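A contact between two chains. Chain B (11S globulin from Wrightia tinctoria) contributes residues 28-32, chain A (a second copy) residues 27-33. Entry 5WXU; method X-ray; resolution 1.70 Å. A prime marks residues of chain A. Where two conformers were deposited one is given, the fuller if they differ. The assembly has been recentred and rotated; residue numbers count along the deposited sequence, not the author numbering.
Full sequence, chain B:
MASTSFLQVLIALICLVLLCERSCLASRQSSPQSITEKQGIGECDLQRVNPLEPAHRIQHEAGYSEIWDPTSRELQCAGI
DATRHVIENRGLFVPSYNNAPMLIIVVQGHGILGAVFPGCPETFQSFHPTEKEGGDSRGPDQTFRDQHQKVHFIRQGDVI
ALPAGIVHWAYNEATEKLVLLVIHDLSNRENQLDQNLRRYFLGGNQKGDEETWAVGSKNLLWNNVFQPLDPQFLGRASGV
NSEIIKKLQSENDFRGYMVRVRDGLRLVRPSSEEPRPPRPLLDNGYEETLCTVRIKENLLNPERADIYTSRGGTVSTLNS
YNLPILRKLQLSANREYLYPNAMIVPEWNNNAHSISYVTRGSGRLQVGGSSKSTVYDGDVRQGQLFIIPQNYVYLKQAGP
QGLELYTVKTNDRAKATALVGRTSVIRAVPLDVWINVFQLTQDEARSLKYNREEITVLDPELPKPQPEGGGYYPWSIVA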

# COMPACT_ATOMS: atom_id res chain seq x y z
N ARG B 28 -18.20 14.61 -4.12
CA ARG B 28 -17.77 13.27 -4.50
C ARG B 28 -18.93 12.42 -4.96
O ARG B 28 -18.68 11.43 -5.64
CB ARG B 28 -17.07 12.54 -3.34
CG ARG B 28 -15.81 13.23 -2.83
CD ARG B 28 -15.03 12.24 -1.91
NE ARG B 28 -14.16 12.82 -0.89
CZ ARG B 28 -14.57 13.36 0.24
NH1 ARG B 28 -15.86 13.55 0.47
NH2 ARG B 28 -13.66 13.77 1.13
N GLN B 29 -20.12 12.72 -4.50
CA GLN B 29 -21.31 11.92 -4.76
C GLN B 29 -22.10 12.62 -5.84
O GLN B 29 -22.89 13.51 -5.54
CB GLN B 29 -22.13 11.69 -3.49
CG GLN B 29 -21.49 10.73 -2.48
CD GLN B 29 -21.76 9.28 -2.81
OE1 GLN B 29 -22.06 8.94 -3.95
NE2 GLN B 29 -21.60 8.41 -1.84
N SER B 30 -21.94 12.16 -7.06
CA SER B 30 -22.59 12.79 -8.20
C SER B 30 -23.25 11.78 -9.11
O SER B 30 -23.33 10.60 -8.79
CB SER B 30 -21.57 13.67 -8.95
OG SER B 30 -22.18 14.52 -9.91
N SER B 31 -23.78 12.25 -10.25
CA SER B 31 -24.40 11.37 -11.24
C SER B 31 -24.73 12.19 -12.47
O SER B 31 -24.84 13.36 -12.37
CB SER B 31 -25.71 10.74 -10.71
OG SER B 31 -26.61 11.71 -10.17
N PRO B 32 -24.86 11.56 -13.64
CA PRO B 32 -25.12 12.35 -14.83
C PRO B 32 -26.49 12.97 -14.83
O PRO B 32 -27.39 12.45 -14.14
CB PRO B 32 -24.99 11.35 -16.00
CG PRO B 32 -24.76 10.04 -15.41
CD PRO B 32 -24.65 10.14 -13.92
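Chain A (27-33) SRQSSPQ

A side-chain amide can read a neighbouring backbone much as another strand would, offering one donor and one acceptor at once, and this contact between two copies of the 11S globulin is a compact example. Neither stretch forms regular helix or strand. The touching parts run 77° apart, so chain A crosses chain B steeply instead of pairing along it, and the 265 Å² buried between them centres on Gln29. Its CA-to-CB bond points toward chain A, and with chi1 and chi2 both m the amide grips the backbone there: NE2 of Gln29 donates to O of Arg28′ at 2.9 Å, while N of Ser30′ donates to OE1 of Gln29 at 3.0 Å. A water bridges the same two residues, donating to Arg28′ O at 2.5 Å and to Gln29 OE1 at 2.6 Å.

Chain A then continues in an extended conformation past the backbone of Gln29, the two CA atoms of Gln29 and Ser31′ lying 4.8 Å apart. The carbonyl O of Gln29 receives a CA-H...O contact from Ser31′ CA at 3.6 Å and lies 3.2 Å from CD of Pro32′. Ser31′ adopts rotamer m, and its OG donates to O of Ser30′ at 2.7 Å within its own chain; the same OG lies 3.1 Å from Ser31 OG.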

# COMPACT_ATOMS: atom_id res chain seq x y z
N SER A 27 -26.92 3.80 -0.33
CA SER A 27 -25.81 2.95 -0.71
C SER A 27 -24.56 3.83 -0.91
O SER A 27 -24.66 5.04 -0.77
CB SER A 27 -26.11 2.21 -2.01
OG SER A 27 -26.04 3.12 -3.09
N ARG A 28 -23.48 3.20 -1.36
CA ARG A 28 -22.26 3.90 -1.74
C ARG A 28 -22.47 4.87 -2.88
O ARG A 28 -21.64 5.77 -3.11
CB ARG A 28 -21.16 2.90 -2.14
CG ARG A 28 -20.71 1.88 -1.09
CD ARG A 28 -19.46 1.18 -1.62
NE ARG A 28 -19.12 -0.10 -0.98
CZ ARG A 28 -19.69 -1.25 -1.32
NH1 ARG A 28 -20.67 -1.24 -2.24
NH2 ARG A 28 -19.28 -2.42 -0.82
N GLN A 29 -23.50 4.60 -3.66
CA GLN A 29 -23.82 5.36 -4.83
C GLN A 29 -24.99 6.28 -4.54
O GLN A 29 -26.16 5.91 -4.61
CB GLN A 29 -24.08 4.43 -6.02
CG GLN A 29 -22.89 3.73 -6.60
CD GLN A 29 -22.05 4.61 -7.56
OE1 GLN A 29 -22.11 5.84 -7.48
NE2 GLN A 29 -21.23 4.00 -8.43
N SER A 30 -24.64 7.52 -4.23
CA SER A 30 -25.65 8.51 -3.80
C SER A 30 -25.43 9.80 -4.56
O SER A 30 -24.67 9.85 -5.54
CB SER A 30 -25.52 8.71 -2.29
OG SER A 30 -26.66 9.44 -1.80
N SER A 31 -26.17 10.83 -4.15
CA SER A 31 -26.11 12.15 -4.75
C SER A 31 -26.92 13.10 -3.86
O SER A 31 -27.75 12.65 -3.09
CB SER A 31 -26.77 12.17 -6.13
OG SER A 31 -25.93 11.63 -7.12
N PRO A 32 -26.68 14.39 -3.99
CA PRO A 32 -27.55 15.34 -3.25
C PRO A 32 -28.92 15.55 -3.90
O PRO A 32 -29.10 15.18 -5.04
CB PRO A 32 -26.81 16.63 -3.36
CG PRO A 32 -25.81 16.50 -4.49
CD PRO A 32 -25.56 15.04 -4.68
N GLN A 33 -29.85 16.12 -3.12
CA GLN A 33 -31.10 16.86 -3.60
C GLN A 33 -31.05 17.74 -4.88
O GLN A 33 -32.03 17.83 -5.60
CB GLN A 33 -31.62 17.76 -2.46
CG GLN A 33 -32.30 19.09 -2.88
CD GLN A 33 -32.49 20.09 -1.73
OE1 GLN A 33 -32.30 19.77 -0.55
NE2 GLN A 33 -32.86 21.33 -2.09
O HOH W 1 -20.21 7.20 -4.62